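Local atomic coordinates of glycosyltransferase Gtf1 (Streptococcus gordonii, PDB entry 5E9T), a protein that belongs to the GT-B glycosyltransferases, carries an added extended beta-sheet domain, and assembles with its stabilizing partner Gtf2. Residues R202-V216 with V227-V239. The protein carries 1 engineered substitution. Numbering follows the deposited sequence.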
loop_
_atom_site.group_PDB
_atom_site.type_symbol
_atom_site.label_atom_id
_atom_site.label_comp_id
_atom_site.label_asym_id
_atom_site.label_seq_id
_atom_site.Cartn_x
_atom_site.Cartn_y
_atom_site.Cartn_z
ATOM N N ARG A 202 -13.679 7.329 0.205
ATOM C CA ARG A 202 -14.378 6.092 -0.123
ATOM C C ARG A 202 -15.311 5.681 1.009
ATOM O O ARG A 202 -16.515 5.487 0.800
ATOM C CB ARG A 202 -13.372 4.982 -0.428
ATOM C CG ARG A 202 -14.017 3.642 -0.741
ATOM C CD ARG A 202 -13.018 2.699 -1.372
ATOM N NE ARG A 202 -13.163 2.649 -2.821
ATOM C CZ ARG A 202 -12.174 2.373 -3.661
ATOM N NH1 ARG A 202 -10.953 2.136 -3.203
ATOM N NH2 ARG A 202 -12.404 2.345 -4.960
ATOM N N TYR A 203 -14.768 5.561 2.226
ATOM C CA TYR A 203 -15.589 5.218 3.384
ATOM C C TYR A 203 -16.745 6.195 3.549
ATOM O O TYR A 203 -17.857 5.798 3.913
ATOM C CB TYR A 203 -14.723 5.189 4.644
ATOM C CG TYR A 203 -15.453 4.747 5.894
ATOM C CD1 TYR A 203 -15.941 3.455 6.017
ATOM C CD2 TYR A 203 -15.641 5.619 6.957
ATOM C CE1 TYR A 203 -16.605 3.048 7.157
ATOM C CE2 TYR A 203 -16.300 5.220 8.102
ATOM C CZ TYR A 203 -16.781 3.933 8.197
ATOM O OH TYR A 203 -17.439 3.533 9.339
ATOM N N PHE A 204 -16.503 7.477 3.272
ATOM C CA PHE A 204 -17.587 8.452 3.309
ATOM C C PHE A 204 -18.677 8.098 2.304
ATOM O O PHE A 204 -19.854 7.979 2.666
ATOM C CB PHE A 204 -17.043 9.854 3.041
ATOM C CG PHE A 204 -18.103 10.848 2.662
ATOM C CD1 PHE A 204 -19.067 11.232 3.578
ATOM C CD2 PHE A 204 -18.135 11.395 1.391
ATOM C CE1 PHE A 204 -20.046 12.145 3.230
ATOM C CE2 PHE A 204 -19.110 12.310 1.038
ATOM C CZ PHE A 204 -20.065 12.686 1.956
ATOM N N LEU A 205 -18.299 7.925 1.033
ATOM C CA LEU A 205 -19.283 7.595 0.006
ATOM C C LEU A 205 -19.998 6.291 0.329
ATOM O O LEU A 205 -21.195 6.145 0.054
ATOM C CB LEU A 205 -18.606 7.516 -1.363
ATOM C CG LEU A 205 -18.109 8.857 -1.909
ATOM C CD1 LEU A 205 -17.180 8.655 -3.099
ATOM C CD2 LEU A 205 -19.285 9.755 -2.279
ATOM N N GLN A 206 -19.283 5.337 0.925
ATOM C CA GLN A 206 -19.921 4.096 1.349
ATOM C C GLN A 206 -20.940 4.357 2.455
ATOM O O GLN A 206 -22.069 3.857 2.400
ATOM C CB GLN A 206 -18.859 3.092 1.799
ATOM C CG GLN A 206 -17.887 2.708 0.688
ATOM C CD GLN A 206 -16.928 1.601 1.090
ATOM O OE1 GLN A 206 -16.419 1.579 2.213
ATOM N NE2 GLN A 206 -16.673 0.679 0.171
ATOM N N CYS A 207 -20.565 5.157 3.457
ATOM C CA CYS A 207 -21.496 5.477 4.535
ATOM C C CYS A 207 -22.729 6.217 4.034
ATOM O O CYS A 207 -23.763 6.208 4.712
ATOM C CB CYS A 207 -20.790 6.298 5.614
ATOM S SG CYS A 207 -19.505 5.389 6.510
ATOM N N LEU A 208 -22.647 6.858 2.865
ATOM C CA LEU A 208 -23.835 7.466 2.279
ATOM C C LEU A 208 -24.847 6.410 1.856
ATOM O O LEU A 208 -26.053 6.688 1.829
ATOM C CB LEU A 208 -23.445 8.343 1.088
ATOM C CG LEU A 208 -23.097 9.795 1.422
ATOM C CD1 LEU A 208 -22.438 10.481 0.237
ATOM C CD2 LEU A 208 -24.347 10.543 1.848
ATOM N N GLN A 209 -24.379 5.204 1.536
ATOM C CA GLN A 209 -25.220 4.084 1.115
ATOM C C GLN A 209 -26.119 4.483 -0.058
ATOM O O GLN A 209 -27.345 4.528 0.034
ATOM C CB GLN A 209 -26.044 3.554 2.292
ATOM C CG GLN A 209 -25.239 2.751 3.297
ATOM C CD GLN A 209 -26.117 1.924 4.213
ATOM O OE1 GLN A 209 -27.181 2.372 4.644
ATOM N NE2 GLN A 209 -25.682 0.704 4.507
ATOM N N LEU A 210 -25.453 4.765 -1.177
ATOM C CA LEU A 210 -26.143 5.237 -2.370
ATOM C C LEU A 210 -27.065 4.158 -2.923
ATOM O O LEU A 210 -26.665 2.999 -3.073
ATOM C CB LEU A 210 -25.126 5.654 -3.431
ATOM C CG LEU A 210 -24.154 6.760 -3.017
ATOM C CD1 LEU A 210 -23.017 6.905 -4.022
ATOM C CD2 LEU A 210 -24.898 8.070 -2.860
ATOM N N GLN A 211 -28.305 4.538 -3.222
ATOM C CA GLN A 211 -29.249 3.618 -3.831
ATOM C C GLN A 211 -29.209 3.759 -5.351
ATOM O O GLN A 211 -28.522 4.622 -5.904
ATOM C CB GLN A 211 -30.655 3.851 -3.279
ATOM C CG GLN A 211 -30.796 3.556 -1.791
ATOM C CD GLN A 211 -30.648 2.080 -1.463
ATOM O OE1 GLN A 211 -30.634 1.228 -2.352
ATOM N NE2 GLN A 211 -30.537 1.771 -0.175
ATOM N N ALA A 212 -29.984 2.916 -6.037
ATOM C CA ALA A 212 -29.858 2.812 -7.487
ATOM C C ALA A 212 -30.301 4.091 -8.187
ATOM O O ALA A 212 -29.709 4.486 -9.198
ATOM C CB ALA A 212 -30.660 1.616 -7.998
ATOM N N ASP A 213 -31.345 4.744 -7.678
ATOM C CA ASP A 213 -31.869 5.958 -8.289
ATOM C C ASP A 213 -31.340 7.238 -7.645
ATOM O O ASP A 213 -31.830 8.325 -7.967
ATOM C CB ASP A 213 -33.400 5.944 -8.284
ATOM C CG ASP A 213 -33.979 5.795 -6.900
ATOM O OD1 ASP A 213 -33.485 4.943 -6.134
ATOM O OD2 ASP A 213 -34.940 6.527 -6.586
ATOM N N ASP A 214 -30.387 7.142 -6.721
ATOM C CA ASP A 214 -29.661 8.336 -6.309
ATOM C C ASP A 214 -28.818 8.856 -7.470
ATOM O O ASP A 214 -28.348 8.090 -8.315
ATOM C CB ASP A 214 -28.765 8.044 -5.103
ATOM C CG ASP A 214 -29.552 7.841 -3.820
ATOM O OD1 ASP A 214 -30.441 8.668 -3.522
ATOM O OD2 ASP A 214 -29.272 6.855 -3.104
ATOM N N VAL A 215 -28.629 10.174 -7.511
ATOM C CA VAL A 215 -27.865 10.827 -8.571
ATOM C C VAL A 215 -26.668 11.531 -7.947
ATOM O O VAL A 215 -26.833 12.466 -7.153
ATOM C CB VAL A 215 -28.723 11.821 -9.369
ATOM C CG1 VAL A 215 -27.869 12.554 -10.398
ATOM C CG2 VAL A 215 -29.874 11.102 -10.045
ATOM N N VAL A 216 -25.466 11.093 -8.312
ATOM C CA VAL A 216 -24.227 11.726 -7.874
ATOM C C VAL A 216 -23.743 12.641 -8.991
ATOM O O VAL A 216 -23.441 12.178 -10.099
ATOM C CB VAL A 216 -23.160 10.683 -7.506
ATOM C CG1 VAL A 216 -21.841 11.364 -7.192
ATOM C CG2 VAL A 216 -23.622 9.848 -6.321
ATOM N N VAL A 227 -12.387 7.796 -6.988
ATOM C CA VAL A 227 -13.168 7.198 -5.910
ATOM C C VAL A 227 -14.650 7.514 -6.078
ATOM O O VAL A 227 -15.511 6.665 -5.817
ATOM C CB VAL A 227 -12.634 7.645 -4.538
ATOM C CG1 VAL A 227 -12.768 9.140 -4.352
ATOM C CG2 VAL A 227 -13.369 6.917 -3.442
ATOM N N VAL A 228 -14.977 8.729 -6.525
ATOM C CA VAL A 228 -16.370 9.043 -6.823
ATOM C C VAL A 228 -16.883 8.135 -7.932
ATOM O O VAL A 228 -18.043 7.704 -7.916
ATOM C CB VAL A 228 -16.519 10.532 -7.186
ATOM C CG1 VAL A 228 -17.941 10.831 -7.631
ATOM C CG2 VAL A 228 -16.148 11.399 -6.000
ATOM N N PHE A 229 -16.021 7.800 -8.894
ATOM C CA PHE A 229 -16.445 6.945 -9.997
ATOM C C PHE A 229 -16.667 5.511 -9.533
ATOM O O PHE A 229 -17.692 4.898 -9.854
ATOM C CB PHE A 229 -15.417 6.999 -11.126
ATOM C CG PHE A 229 -15.654 8.114 -12.100
ATOM C CD1 PHE A 229 -16.048 9.365 -11.654
ATOM C CD2 PHE A 229 -15.488 7.916 -13.456
ATOM C CE1 PHE A 229 -16.271 10.393 -12.539
ATOM C CE2 PHE A 229 -15.710 8.942 -14.346
ATOM C CZ PHE A 229 -16.102 10.183 -13.887
ATOM N N GLU A 230 -15.719 4.960 -8.774
ATOM C CA GLU A 230 -15.853 3.583 -8.311
ATOM C C GLU A 230 -17.112 3.401 -7.471
ATOM O O GLU A 230 -17.828 2.403 -7.616
ATOM C CB GLU A 230 -14.608 3.176 -7.518
ATOM C CG GLU A 230 -13.841 2.008 -8.123
ATOM C CD GLU A 230 -12.341 2.088 -7.879
ATOM O OE1 GLU A 230 -11.808 1.232 -7.138
ATOM O OE2 GLU A 230 -11.694 3.011 -8.421
ATOM N N GLU A 231 -17.411 4.361 -6.599
ATOM C CA GLU A 231 -18.506 4.204 -5.652
ATOM C C GLU A 231 -19.856 4.668 -6.182
ATOM O O GLU A 231 -20.879 4.341 -5.573
ATOM C CB GLU A 231 -18.185 4.951 -4.356
ATOM C CG GLU A 231 -17.010 4.366 -3.592
ATOM C CD GLU A 231 -17.230 2.915 -3.222
ATOM O OE1 GLU A 231 -16.261 2.130 -3.287
ATOM O OE2 GLU A 231 -18.376 2.558 -2.872
ATOM N N SER A 232 -19.902 5.405 -7.288
ATOM C CA SER A 232 -21.177 5.871 -7.819
ATOM C C SER A 232 -21.788 4.921 -8.841
ATOM O O SER A 232 -22.883 5.198 -9.340
ATOM C CB SER A 232 -21.025 7.259 -8.448
ATOM O OG SER A 232 -20.898 8.261 -7.455
ATOM N N GLN A 233 -21.117 3.811 -9.159
ATOM C CA GLN A 233 -21.623 2.919 -10.200
ATOM C C GLN A 233 -22.954 2.293 -9.801
ATOM O O GLN A 233 -23.837 2.106 -10.647
ATOM C CB GLN A 233 -20.590 1.839 -10.513
ATOM C CG GLN A 233 -19.296 2.377 -11.104
ATOM C CD GLN A 233 -19.496 3.036 -12.458
ATOM O OE1 GLN A 233 -18.867 4.050 -12.763
ATOM N NE2 GLN A 233 -20.366 2.458 -13.280
ATOM N N LYS A 234 -23.126 1.972 -8.517
ATOM C CA LYS A 234 -24.395 1.424 -8.049
ATOM C C LYS A 234 -25.522 2.447 -8.095
ATOM O O LYS A 234 -26.677 2.085 -7.851
ATOM C CB LYS A 234 -24.248 0.875 -6.629
ATOM C CG LYS A 234 -24.120 1.940 -5.554
ATOM C CD LYS A 234 -23.648 1.333 -4.241
ATOM C CE LYS A 234 -22.319 0.614 -4.428
ATOM N NZ LYS A 234 -21.377 1.420 -5.255
ATOM N N ALA A 235 -25.210 3.701 -8.394
ATOM C CA ALA A 235 -26.172 4.780 -8.555
ATOM C C ALA A 235 -25.973 5.402 -9.936
ATOM O O ALA A 235 -25.240 4.876 -10.779
ATOM C CB ALA A 235 -26.021 5.813 -7.436
ATOM N N LYS A 236 -26.655 6.514 -10.178
ATOM C CA LYS A 236 -26.537 7.238 -11.436
ATOM C C LYS A 236 -25.520 8.361 -11.271
ATOM O O LYS A 236 -25.709 9.263 -10.446
ATOM C CB LYS A 236 -27.894 7.783 -11.872
ATOM C CG LYS A 236 -28.940 6.699 -12.077
ATOM C CD LYS A 236 -28.574 5.795 -13.244
ATOM C CE LYS A 236 -29.507 4.600 -13.329
ATOM N NZ LYS A 236 -29.647 3.919 -12.012
ATOM N N LEU A 237 -24.447 8.303 -12.056
ATOM C CA LEU A 237 -23.340 9.242 -11.954
ATOM C C LEU A 237 -23.427 10.290 -13.056
ATOM O O LEU A 237 -23.801 9.985 -14.192
ATOM C CB LEU A 237 -22.004 8.503 -12.043
ATOM C CG LEU A 237 -20.723 9.335 -12.095
ATOM C CD1 LEU A 237 -20.659 10.302 -10.922
ATOM C CD2 LEU A 237 -19.506 8.421 -12.114
ATOM N N GLY A 238 -23.049 11.517 -12.727
ATOM C CA GLY A 238 -23.025 12.579 -13.716
ATOM C C GLY A 238 -21.916 13.558 -13.420
ATOM O O GLY A 238 -21.491 13.721 -12.271
ATOM N N VAL A 239 -21.465 14.240 -14.472
ATOM C CA VAL A 239 -20.254 15.051 -14.442
ATOM C C VAL A 239 -20.549 16.359 -15.161
ATOM O O VAL A 239 -20.947 16.348 -16.331
ATOM C CB VAL A 239 -19.068 14.331 -15.109
ATOM C CG1 VAL A 239 -17.915 15.295 -15.329
ATOM C CG2 VAL A 239 -18.627 13.132 -14.278
#
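L205 is a bump between the two helices: its CD1 settles into the hollow formed by V227 O, V228 CA and the methyls V227 CG2 and V228 CG2, while its CB lies against E231 CB. Axes of 202-208 and 227-232 that approach to 9.8 Å at a crossing angle of -29° admit this single layer of side chains. V227 CG2, anti to the backbone N, lies beside R202, 3.6 Å from R202 CB, and over one face of its guanidinium. E231, bent at chi2 (-58°), brings OE1 to R202 NE at 3.2 Å on the anti side of the carboxylate, with the guanidinium and carboxylate planes 79° apart; R202 also forms a salt bridge to E230, whose side chain lies near a magnesium ion.

L210 drops its CB onto A235 CB (4.1 Å) and its CD1 towards E231 O. The A235 methyl also lies against Q211 O and D214 O. V216 fills the next hollow, its CG1 touching V228 CG1 (4.0 Å) and L237 CD1 (4.1 Å), both on one side of it; the S232 hydroxyl lies against V216 CB and both its methyls.

The strands run parallel, as the bonds K236 N to D214 O, V216 N to K236 O (2.8 Å) and G238 N to V216 O demonstrate. On the face bearing V215, K236 folds back so that NZ meets A212 O at 2.9 Å, from above the carbonyl plane. Strand 215-218, helix 225-232 and strand 236-241 make a beta-alpha-beta unit, with helix 197-208 packed beside it, in a parallel Rossmann-like sheet characteristic of the GT-B fold.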